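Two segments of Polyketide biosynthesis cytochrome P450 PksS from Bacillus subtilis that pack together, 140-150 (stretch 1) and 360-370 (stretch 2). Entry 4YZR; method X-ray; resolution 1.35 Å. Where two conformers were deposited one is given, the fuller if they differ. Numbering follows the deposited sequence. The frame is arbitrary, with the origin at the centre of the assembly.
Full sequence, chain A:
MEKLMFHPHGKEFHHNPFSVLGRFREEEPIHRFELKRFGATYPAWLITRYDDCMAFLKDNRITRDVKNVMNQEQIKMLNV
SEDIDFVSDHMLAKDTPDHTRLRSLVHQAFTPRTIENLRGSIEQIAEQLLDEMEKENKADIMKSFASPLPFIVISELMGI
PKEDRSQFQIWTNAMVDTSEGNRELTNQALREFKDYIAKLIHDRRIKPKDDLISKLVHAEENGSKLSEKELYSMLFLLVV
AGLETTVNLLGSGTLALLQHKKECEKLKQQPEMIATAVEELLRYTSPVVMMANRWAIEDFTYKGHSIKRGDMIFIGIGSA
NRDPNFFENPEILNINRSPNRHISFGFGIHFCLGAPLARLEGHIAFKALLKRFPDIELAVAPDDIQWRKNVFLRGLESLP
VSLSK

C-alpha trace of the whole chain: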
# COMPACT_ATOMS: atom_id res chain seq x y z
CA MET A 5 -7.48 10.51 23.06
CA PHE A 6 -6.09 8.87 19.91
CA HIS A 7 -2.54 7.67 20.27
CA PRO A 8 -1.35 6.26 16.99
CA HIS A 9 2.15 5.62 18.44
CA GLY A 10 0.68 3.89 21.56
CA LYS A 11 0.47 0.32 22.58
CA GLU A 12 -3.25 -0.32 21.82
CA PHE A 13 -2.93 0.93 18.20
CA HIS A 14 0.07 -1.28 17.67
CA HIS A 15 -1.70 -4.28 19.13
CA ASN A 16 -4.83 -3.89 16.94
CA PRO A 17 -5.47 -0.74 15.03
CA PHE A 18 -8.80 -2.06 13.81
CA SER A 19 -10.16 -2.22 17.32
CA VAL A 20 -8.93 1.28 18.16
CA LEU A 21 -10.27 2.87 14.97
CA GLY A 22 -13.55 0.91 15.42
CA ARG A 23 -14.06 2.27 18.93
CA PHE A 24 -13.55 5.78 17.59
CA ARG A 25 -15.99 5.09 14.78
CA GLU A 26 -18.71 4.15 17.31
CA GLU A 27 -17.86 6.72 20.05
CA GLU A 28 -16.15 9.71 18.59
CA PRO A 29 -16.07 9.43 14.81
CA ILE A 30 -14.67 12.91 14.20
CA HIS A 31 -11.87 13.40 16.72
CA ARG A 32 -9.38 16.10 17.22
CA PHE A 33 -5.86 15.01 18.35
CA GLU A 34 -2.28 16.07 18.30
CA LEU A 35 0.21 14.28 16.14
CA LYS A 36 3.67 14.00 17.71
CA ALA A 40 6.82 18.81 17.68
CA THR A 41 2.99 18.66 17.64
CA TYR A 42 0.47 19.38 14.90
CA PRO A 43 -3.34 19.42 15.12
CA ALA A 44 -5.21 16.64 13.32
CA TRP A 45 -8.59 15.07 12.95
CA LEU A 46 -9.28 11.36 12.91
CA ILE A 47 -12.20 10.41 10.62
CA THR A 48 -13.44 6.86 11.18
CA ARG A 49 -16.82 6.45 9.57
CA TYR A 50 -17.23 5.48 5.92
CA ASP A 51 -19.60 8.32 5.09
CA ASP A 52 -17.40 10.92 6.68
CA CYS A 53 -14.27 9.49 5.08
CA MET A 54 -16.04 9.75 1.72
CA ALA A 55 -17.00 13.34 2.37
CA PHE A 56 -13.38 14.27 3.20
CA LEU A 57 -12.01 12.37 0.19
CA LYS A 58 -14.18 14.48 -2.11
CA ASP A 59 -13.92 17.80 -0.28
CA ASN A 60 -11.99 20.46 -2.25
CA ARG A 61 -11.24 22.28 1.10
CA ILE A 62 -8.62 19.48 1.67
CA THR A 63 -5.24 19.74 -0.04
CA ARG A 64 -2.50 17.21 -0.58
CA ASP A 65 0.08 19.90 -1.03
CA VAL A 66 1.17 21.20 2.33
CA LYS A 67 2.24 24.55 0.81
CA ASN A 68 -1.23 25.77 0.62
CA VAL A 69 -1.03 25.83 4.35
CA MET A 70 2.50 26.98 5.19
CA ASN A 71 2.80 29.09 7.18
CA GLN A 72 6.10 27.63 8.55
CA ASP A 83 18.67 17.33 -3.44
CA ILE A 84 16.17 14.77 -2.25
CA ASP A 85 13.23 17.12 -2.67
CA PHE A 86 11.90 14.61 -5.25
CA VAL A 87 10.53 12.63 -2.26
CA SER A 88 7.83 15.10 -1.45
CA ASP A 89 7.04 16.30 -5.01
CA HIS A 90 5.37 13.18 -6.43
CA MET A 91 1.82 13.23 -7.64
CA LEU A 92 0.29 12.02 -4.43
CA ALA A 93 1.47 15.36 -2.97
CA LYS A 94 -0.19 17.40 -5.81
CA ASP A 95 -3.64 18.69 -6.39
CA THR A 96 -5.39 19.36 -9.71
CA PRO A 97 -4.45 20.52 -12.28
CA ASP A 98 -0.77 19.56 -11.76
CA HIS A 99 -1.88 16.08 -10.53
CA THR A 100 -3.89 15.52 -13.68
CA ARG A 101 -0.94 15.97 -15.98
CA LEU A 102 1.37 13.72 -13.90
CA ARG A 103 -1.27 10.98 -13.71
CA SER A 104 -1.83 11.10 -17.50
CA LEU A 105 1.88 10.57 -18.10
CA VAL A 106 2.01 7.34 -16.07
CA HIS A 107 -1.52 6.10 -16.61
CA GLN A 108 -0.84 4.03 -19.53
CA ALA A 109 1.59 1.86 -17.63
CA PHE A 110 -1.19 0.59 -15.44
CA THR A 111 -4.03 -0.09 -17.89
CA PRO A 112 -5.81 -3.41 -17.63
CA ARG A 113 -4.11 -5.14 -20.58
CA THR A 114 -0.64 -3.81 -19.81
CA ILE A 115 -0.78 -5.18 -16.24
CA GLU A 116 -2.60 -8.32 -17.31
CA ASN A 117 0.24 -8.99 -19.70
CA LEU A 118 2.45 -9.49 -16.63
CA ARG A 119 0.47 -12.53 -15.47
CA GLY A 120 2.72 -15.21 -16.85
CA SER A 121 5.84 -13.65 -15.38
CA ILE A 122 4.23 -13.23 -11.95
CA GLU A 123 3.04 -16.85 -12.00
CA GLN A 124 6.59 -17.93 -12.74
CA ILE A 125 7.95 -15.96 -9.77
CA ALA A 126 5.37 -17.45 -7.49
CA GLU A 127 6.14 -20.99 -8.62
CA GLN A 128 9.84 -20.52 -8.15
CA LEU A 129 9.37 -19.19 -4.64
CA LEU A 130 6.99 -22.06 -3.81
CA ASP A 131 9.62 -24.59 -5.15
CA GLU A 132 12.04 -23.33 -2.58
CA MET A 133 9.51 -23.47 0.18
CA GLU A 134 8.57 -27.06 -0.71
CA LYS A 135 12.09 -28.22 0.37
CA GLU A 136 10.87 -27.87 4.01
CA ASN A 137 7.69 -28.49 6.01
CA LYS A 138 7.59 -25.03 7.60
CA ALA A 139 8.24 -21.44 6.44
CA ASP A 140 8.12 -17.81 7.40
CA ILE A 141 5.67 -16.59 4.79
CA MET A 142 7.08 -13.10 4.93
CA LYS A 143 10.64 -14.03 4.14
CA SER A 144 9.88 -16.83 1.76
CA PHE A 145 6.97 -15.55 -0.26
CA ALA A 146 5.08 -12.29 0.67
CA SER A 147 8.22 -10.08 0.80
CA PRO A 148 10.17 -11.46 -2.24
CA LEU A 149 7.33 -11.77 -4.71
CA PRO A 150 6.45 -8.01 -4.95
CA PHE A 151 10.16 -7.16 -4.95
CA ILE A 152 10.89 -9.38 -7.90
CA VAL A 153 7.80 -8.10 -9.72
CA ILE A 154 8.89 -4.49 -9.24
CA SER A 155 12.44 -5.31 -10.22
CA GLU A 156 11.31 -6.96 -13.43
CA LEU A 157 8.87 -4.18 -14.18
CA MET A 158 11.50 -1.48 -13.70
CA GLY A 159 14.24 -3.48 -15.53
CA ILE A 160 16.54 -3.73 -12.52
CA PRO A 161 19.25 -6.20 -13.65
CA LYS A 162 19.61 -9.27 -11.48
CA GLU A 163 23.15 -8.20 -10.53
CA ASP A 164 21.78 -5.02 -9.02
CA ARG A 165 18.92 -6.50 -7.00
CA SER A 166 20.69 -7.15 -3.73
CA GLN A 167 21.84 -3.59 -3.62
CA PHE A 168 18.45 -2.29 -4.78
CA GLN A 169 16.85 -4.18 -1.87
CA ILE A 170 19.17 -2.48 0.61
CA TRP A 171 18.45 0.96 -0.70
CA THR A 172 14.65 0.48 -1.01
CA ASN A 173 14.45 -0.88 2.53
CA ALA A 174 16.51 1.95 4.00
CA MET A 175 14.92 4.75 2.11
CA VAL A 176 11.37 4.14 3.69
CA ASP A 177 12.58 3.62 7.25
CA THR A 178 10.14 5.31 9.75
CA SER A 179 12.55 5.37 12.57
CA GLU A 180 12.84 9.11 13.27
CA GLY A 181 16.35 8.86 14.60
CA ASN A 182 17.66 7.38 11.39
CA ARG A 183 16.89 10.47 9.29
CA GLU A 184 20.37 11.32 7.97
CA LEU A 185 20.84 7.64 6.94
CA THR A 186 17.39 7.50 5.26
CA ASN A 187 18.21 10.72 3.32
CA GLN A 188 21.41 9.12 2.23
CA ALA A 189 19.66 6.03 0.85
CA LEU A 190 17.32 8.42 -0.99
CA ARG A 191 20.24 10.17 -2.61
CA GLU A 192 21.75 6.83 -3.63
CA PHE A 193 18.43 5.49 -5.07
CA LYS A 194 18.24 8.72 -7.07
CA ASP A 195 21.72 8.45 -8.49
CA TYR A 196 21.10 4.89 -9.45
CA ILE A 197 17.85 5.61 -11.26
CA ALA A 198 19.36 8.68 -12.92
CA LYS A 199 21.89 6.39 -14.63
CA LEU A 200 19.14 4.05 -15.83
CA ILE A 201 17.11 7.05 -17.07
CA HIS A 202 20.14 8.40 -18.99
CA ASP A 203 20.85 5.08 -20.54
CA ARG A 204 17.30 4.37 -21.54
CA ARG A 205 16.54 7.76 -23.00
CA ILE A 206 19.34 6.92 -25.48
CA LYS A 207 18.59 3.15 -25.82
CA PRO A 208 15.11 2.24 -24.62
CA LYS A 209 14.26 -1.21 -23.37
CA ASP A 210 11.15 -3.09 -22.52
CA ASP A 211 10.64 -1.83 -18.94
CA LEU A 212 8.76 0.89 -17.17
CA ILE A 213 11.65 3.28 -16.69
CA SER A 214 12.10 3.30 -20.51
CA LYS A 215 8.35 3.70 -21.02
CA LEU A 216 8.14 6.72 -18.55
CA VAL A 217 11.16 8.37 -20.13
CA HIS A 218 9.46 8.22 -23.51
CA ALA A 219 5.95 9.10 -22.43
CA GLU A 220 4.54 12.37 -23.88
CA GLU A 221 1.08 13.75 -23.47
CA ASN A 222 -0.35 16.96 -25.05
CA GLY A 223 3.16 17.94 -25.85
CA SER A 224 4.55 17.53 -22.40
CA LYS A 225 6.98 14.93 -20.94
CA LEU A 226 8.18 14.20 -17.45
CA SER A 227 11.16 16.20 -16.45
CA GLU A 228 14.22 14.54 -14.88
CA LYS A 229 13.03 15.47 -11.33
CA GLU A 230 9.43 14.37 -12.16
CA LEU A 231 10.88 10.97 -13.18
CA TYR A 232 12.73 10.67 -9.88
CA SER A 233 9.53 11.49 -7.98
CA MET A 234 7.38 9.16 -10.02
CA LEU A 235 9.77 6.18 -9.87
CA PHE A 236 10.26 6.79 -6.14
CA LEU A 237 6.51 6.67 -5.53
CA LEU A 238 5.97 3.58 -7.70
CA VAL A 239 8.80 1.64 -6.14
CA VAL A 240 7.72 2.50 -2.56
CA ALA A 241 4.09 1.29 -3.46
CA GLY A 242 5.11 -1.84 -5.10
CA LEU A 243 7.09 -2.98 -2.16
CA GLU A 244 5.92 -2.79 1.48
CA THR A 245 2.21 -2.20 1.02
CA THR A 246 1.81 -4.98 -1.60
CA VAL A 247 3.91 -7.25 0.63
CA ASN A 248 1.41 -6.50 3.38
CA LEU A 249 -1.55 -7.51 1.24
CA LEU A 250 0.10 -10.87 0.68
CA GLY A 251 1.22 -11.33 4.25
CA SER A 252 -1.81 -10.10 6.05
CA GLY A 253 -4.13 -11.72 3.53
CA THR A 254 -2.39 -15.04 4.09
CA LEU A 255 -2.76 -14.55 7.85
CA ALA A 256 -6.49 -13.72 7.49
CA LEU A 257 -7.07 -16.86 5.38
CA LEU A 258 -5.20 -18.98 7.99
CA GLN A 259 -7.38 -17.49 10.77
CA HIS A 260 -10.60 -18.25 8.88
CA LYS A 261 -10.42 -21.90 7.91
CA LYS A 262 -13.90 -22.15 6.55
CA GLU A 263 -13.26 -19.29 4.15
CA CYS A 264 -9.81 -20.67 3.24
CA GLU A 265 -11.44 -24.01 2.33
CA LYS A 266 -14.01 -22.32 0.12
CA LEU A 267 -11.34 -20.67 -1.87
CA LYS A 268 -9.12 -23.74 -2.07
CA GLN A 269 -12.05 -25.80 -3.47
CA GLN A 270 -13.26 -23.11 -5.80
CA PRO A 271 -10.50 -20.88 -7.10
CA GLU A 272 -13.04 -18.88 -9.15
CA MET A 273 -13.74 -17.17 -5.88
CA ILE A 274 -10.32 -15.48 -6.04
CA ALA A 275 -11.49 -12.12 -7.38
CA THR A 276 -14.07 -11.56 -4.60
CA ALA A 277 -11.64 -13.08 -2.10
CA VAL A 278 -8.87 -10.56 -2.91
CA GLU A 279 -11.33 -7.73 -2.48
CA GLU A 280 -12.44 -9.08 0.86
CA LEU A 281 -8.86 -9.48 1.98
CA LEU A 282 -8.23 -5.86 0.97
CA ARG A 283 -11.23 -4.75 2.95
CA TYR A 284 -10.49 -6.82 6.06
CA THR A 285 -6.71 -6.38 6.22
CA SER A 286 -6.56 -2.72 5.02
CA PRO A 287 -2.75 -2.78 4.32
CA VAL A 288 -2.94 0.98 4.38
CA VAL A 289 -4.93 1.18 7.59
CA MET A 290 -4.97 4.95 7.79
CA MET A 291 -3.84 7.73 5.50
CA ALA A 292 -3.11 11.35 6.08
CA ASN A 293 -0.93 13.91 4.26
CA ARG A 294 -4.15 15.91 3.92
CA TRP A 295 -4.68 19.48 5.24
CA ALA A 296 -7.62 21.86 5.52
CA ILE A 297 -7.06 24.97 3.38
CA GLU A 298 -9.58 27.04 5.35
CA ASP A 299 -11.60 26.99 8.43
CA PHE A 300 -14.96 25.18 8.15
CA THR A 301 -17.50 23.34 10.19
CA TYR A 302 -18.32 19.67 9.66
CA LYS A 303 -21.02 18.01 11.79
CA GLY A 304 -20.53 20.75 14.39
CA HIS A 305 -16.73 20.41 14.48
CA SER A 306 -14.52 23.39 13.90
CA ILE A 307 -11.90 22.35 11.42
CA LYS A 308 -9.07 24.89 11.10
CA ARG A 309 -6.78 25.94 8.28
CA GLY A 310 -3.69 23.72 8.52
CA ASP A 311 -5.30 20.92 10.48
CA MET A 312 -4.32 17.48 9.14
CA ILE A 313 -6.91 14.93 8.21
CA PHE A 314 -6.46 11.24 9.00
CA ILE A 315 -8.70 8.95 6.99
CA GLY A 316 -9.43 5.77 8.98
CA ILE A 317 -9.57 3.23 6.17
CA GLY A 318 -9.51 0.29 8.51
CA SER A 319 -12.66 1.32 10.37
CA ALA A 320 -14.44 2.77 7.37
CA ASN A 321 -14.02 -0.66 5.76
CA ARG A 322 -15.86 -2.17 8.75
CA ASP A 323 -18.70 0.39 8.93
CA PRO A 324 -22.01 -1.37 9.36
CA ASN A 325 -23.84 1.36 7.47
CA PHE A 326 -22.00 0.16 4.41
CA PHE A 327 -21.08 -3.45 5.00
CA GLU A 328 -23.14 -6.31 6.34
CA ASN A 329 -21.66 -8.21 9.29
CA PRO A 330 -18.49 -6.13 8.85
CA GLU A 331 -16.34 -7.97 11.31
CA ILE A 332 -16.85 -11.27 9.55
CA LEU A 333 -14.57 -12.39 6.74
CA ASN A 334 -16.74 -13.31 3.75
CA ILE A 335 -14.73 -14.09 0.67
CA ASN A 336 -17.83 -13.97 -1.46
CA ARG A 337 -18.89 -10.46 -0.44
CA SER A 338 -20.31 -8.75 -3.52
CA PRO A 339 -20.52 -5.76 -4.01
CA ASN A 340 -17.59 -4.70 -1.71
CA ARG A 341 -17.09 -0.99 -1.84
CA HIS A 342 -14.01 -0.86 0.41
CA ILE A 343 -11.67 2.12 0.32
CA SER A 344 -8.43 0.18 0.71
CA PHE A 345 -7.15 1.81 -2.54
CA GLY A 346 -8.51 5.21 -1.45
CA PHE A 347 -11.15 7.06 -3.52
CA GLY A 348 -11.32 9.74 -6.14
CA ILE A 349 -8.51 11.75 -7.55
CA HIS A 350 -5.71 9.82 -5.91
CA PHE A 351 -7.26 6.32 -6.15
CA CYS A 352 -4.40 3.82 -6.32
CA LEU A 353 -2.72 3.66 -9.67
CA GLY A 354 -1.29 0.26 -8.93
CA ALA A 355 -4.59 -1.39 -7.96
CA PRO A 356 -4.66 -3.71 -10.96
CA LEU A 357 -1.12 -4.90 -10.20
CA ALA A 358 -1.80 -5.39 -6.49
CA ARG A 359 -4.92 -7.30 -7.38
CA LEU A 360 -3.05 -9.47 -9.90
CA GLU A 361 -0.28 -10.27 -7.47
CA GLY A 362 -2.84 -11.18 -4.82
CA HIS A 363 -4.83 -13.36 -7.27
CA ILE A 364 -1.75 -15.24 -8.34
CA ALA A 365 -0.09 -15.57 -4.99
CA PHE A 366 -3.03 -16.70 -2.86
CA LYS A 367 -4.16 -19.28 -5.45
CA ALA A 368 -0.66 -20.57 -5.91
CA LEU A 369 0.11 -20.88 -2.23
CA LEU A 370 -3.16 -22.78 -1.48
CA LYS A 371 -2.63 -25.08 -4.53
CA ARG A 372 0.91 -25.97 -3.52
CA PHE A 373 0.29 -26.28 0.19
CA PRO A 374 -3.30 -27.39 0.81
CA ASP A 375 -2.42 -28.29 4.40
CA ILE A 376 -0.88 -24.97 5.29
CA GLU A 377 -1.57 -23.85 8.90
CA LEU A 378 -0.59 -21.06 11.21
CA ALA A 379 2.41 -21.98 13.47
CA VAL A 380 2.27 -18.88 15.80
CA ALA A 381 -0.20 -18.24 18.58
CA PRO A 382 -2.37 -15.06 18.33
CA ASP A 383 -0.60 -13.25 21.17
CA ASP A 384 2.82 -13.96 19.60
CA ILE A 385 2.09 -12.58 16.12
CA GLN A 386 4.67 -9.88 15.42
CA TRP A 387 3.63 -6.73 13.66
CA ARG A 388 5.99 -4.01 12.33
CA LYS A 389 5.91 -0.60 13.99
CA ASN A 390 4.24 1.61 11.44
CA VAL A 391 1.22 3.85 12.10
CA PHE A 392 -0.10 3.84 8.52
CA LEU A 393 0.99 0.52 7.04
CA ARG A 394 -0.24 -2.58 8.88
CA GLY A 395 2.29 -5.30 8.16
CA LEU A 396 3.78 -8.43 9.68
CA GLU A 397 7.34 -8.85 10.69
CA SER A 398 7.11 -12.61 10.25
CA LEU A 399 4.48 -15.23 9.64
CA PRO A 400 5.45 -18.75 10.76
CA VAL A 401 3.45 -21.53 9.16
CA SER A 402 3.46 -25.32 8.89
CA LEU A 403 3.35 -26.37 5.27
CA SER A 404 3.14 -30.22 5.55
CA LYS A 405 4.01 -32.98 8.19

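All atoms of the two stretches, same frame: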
# COMPACT_ATOMS: atom_id res chain seq x y z
N ASP A 140 8.57 -19.19 7.11
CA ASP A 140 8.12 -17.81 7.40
C ASP A 140 7.59 -17.24 6.11
O ASP A 140 8.39 -16.99 5.18
CB ASP A 140 9.27 -17.01 7.97
CG ASP A 140 8.96 -15.50 8.04
OD1 ASP A 140 7.79 -15.10 7.89
OD2 ASP A 140 9.91 -14.72 8.28
N ILE A 141 6.28 -17.12 6.04
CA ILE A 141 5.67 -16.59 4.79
C ILE A 141 6.18 -15.22 4.43
O ILE A 141 6.30 -14.94 3.23
CB ILE A 141 4.14 -16.53 4.95
CG1 ILE A 141 3.58 -17.97 4.91
CG2 ILE A 141 3.46 -15.69 3.85
CD1 ILE A 141 3.64 -18.66 3.57
N MET A 142 6.56 -14.39 5.37
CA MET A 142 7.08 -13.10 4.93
C MET A 142 8.37 -13.24 4.20
O MET A 142 8.50 -12.78 3.06
CB MET A 142 7.17 -12.20 6.13
CG MET A 142 5.84 -12.02 6.86
SD MET A 142 4.46 -11.50 5.83
CE MET A 142 5.01 -9.92 5.22
N LYS A 143 9.38 -13.90 4.79
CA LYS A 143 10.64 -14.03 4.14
C LYS A 143 10.65 -14.80 2.86
O LYS A 143 11.41 -14.52 1.90
CB LYS A 143 11.64 -14.61 5.18
CG LYS A 143 13.07 -14.67 4.73
CD LYS A 143 13.96 -15.26 5.86
CE LYS A 143 13.64 -16.67 6.37
NZ LYS A 143 13.11 -17.63 5.35
N SER A 144 9.85 -15.88 2.84
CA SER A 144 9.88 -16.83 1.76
C SER A 144 9.02 -16.49 0.59
O SER A 144 9.18 -17.07 -0.45
CB SER A 144 9.55 -18.23 2.27
OG SER A 144 8.24 -18.31 2.67
N PHE A 145 7.98 -15.64 0.79
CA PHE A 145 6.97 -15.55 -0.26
C PHE A 145 6.37 -14.12 -0.32
O PHE A 145 6.47 -13.48 -1.40
CB PHE A 145 5.82 -16.56 0.07
CG PHE A 145 4.81 -16.76 -1.07
CD1 PHE A 145 5.20 -17.27 -2.26
CD2 PHE A 145 3.49 -16.48 -0.83
CE1 PHE A 145 4.28 -17.46 -3.30
CE2 PHE A 145 2.55 -16.73 -1.81
CZ PHE A 145 2.96 -17.16 -3.01
N ALA A 146 5.83 -13.61 0.73
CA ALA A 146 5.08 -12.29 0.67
C ALA A 146 6.04 -11.20 0.44
O ALA A 146 5.70 -10.26 -0.31
CB ALA A 146 4.32 -12.10 1.92
N SER A 147 7.25 -11.15 1.07
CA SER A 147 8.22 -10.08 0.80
C SER A 147 8.91 -10.20 -0.55
O SER A 147 8.99 -9.24 -1.31
CB SER A 147 9.23 -9.99 1.96
OG SER A 147 8.60 -9.75 3.22
N PRO A 148 9.40 -11.40 -0.97
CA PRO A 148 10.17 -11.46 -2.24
C PRO A 148 9.34 -11.31 -3.45
O PRO A 148 9.77 -10.71 -4.40
CB PRO A 148 10.91 -12.82 -2.20
CG PRO A 148 10.17 -13.57 -1.14
CD PRO A 148 9.61 -12.63 -0.15
N LEU A 149 8.09 -11.77 -3.47
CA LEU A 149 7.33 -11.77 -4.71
C LEU A 149 7.14 -10.35 -5.23
O LEU A 149 7.53 -10.06 -6.38
CB LEU A 149 6.06 -12.57 -4.64
CG LEU A 149 5.23 -12.62 -5.91
CD1 LEU A 149 4.48 -13.98 -6.13
CD2 LEU A 149 4.30 -11.49 -6.12
N PRO A 150 6.65 -9.39 -4.43
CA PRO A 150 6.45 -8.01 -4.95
C PRO A 150 7.77 -7.41 -5.34
O PRO A 150 7.82 -6.58 -6.28
CB PRO A 150 5.74 -7.33 -3.84
CG PRO A 150 5.02 -8.45 -3.08
CD PRO A 150 6.04 -9.55 -3.09
N LEU A 360 -3.56 -8.34 -9.16
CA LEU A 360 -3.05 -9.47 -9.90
C LEU A 360 -2.08 -10.24 -9.07
O LEU A 360 -2.06 -11.50 -9.07
CB LEU A 360 -2.43 -8.98 -11.16
CG LEU A 360 -1.82 -10.04 -12.11
CD1 LEU A 360 -2.86 -11.05 -12.55
CD2 LEU A 360 -1.23 -9.38 -13.30
N GLU A 361 -1.18 -9.57 -8.34
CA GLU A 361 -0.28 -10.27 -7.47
C GLU A 361 -1.01 -11.04 -6.45
O GLU A 361 -0.66 -12.21 -6.12
CB GLU A 361 0.74 -9.32 -6.79
CG GLU A 361 1.71 -8.69 -7.76
CD GLU A 361 2.78 -7.83 -7.10
OE1 GLU A 361 3.33 -8.24 -6.05
OE2 GLU A 361 3.16 -6.75 -7.65
N GLY A 362 -2.02 -10.50 -5.82
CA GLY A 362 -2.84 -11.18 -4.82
C GLY A 362 -3.51 -12.38 -5.44
O GLY A 362 -3.47 -13.49 -4.85
N HIS A 363 -4.16 -12.23 -6.57
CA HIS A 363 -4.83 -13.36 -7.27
C HIS A 363 -3.85 -14.49 -7.42
O HIS A 363 -4.18 -15.63 -7.05
CB HIS A 363 -5.34 -12.79 -8.61
CG HIS A 363 -5.91 -13.80 -9.54
ND1 HIS A 363 -5.25 -14.88 -10.08
CD2 HIS A 363 -7.10 -13.75 -10.15
CE1 HIS A 363 -6.01 -15.45 -11.02
NE2 HIS A 363 -7.16 -14.81 -11.03
N ILE A 364 -2.70 -14.21 -7.99
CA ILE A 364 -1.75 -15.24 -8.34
C ILE A 364 -1.23 -15.87 -7.08
O ILE A 364 -1.13 -17.11 -6.94
CB ILE A 364 -0.66 -14.71 -9.21
CG1 ILE A 364 -1.24 -14.40 -10.57
CG2 ILE A 364 0.48 -15.70 -9.29
CD1 ILE A 364 -0.41 -13.55 -11.48
N ALA A 365 -0.78 -15.07 -6.13
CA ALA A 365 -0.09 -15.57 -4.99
C ALA A 365 -0.98 -16.38 -4.11
O ALA A 365 -0.55 -17.48 -3.63
CB ALA A 365 0.49 -14.42 -4.16
N PHE A 366 -2.16 -15.94 -3.77
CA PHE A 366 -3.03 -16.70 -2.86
C PHE A 366 -3.42 -18.01 -3.49
O PHE A 366 -3.34 -19.05 -2.83
CB PHE A 366 -4.24 -15.94 -2.46
CG PHE A 366 -3.96 -14.65 -1.66
CD1 PHE A 366 -3.10 -14.61 -0.59
CD2 PHE A 366 -4.57 -13.50 -2.02
CE1 PHE A 366 -2.91 -13.34 0.10
CE2 PHE A 366 -4.40 -12.31 -1.38
CZ PHE A 366 -3.54 -12.25 -0.33
N LYS A 367 -3.79 -18.01 -4.76
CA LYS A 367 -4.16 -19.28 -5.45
C LYS A 367 -2.98 -20.19 -5.43
O LYS A 367 -3.13 -21.43 -5.18
CB LYS A 367 -4.64 -18.97 -6.80
CG LYS A 367 -6.04 -18.56 -6.94
CD LYS A 367 -6.44 -18.24 -8.40
CE LYS A 367 -6.12 -19.24 -9.45
NZ LYS A 367 -6.50 -18.62 -10.78
N ALA A 368 -1.80 -19.74 -5.77
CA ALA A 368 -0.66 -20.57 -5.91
C ALA A 368 -0.26 -21.15 -4.60
O ALA A 368 0.12 -22.38 -4.56
CB ALA A 368 0.48 -19.87 -6.59
N LEU A 369 -0.25 -20.41 -3.52
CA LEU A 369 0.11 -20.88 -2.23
C LEU A 369 -0.83 -22.00 -1.77
O LEU A 369 -0.32 -23.02 -1.27
CB LEU A 369 0.03 -19.71 -1.23
CG LEU A 369 0.43 -20.02 0.21
CD1 LEU A 369 1.89 -20.37 0.27
CD2 LEU A 369 0.10 -18.82 1.08
N LEU A 370 -2.10 -21.80 -1.94
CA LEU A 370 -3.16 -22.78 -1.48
C LEU A 370 -3.13 -23.99 -2.37
O LEU A 370 -3.43 -25.15 -1.81
CB LEU A 370 -4.52 -22.19 -1.44
CG LEU A 370 -4.71 -21.09 -0.46
CD1 LEU A 370 -6.11 -20.53 -0.67
CD2 LEU A 370 -4.49 -21.58 0.94

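Phe145 is the centre of this contact, the residue most covered by the opposing stretch. Its CA-to-CB bond points toward helix 360-370, and a t rotamer carries the ring across a gap that is wide for helices: the axes of 141-146 and 360-370 come no closer than 12.4 Å. A long aromatic side chain suits that spacing, and a small residue suits the receiving site. At Ala365 the ring tip lies 3.9 Å from the methyl (Phe145 CZ to Ala365 CB) and 3.6 Å from the backbone oxygen (Phe145 CZ to Ala365 O), which sits at the ring edge, near its plane. That oxygen already accepts the helical bond from Leu369 N.

One turn on, Leu369 packs obliquely against the same ring, Phe145 CE2 to Leu369 CB at 3.9 Å, and also meets Ile141, CD1 to CD1 at 4.1 Å. Leu149 reaches Ala365 more loosely, its CD1 4.5 Å from Ala365 CB.

The polar edge is Glu361, one turn before Ala365. Its extended chi2 sends the carboxylate to Leu149 and Pro150, with OE1 3.4 Å from Leu149 CD2 and 3.3 Å from Pro150 CA. No hydrogen bond crosses between the stretches; buried side-chain packing holds them, over 340 Å² summed across both sides.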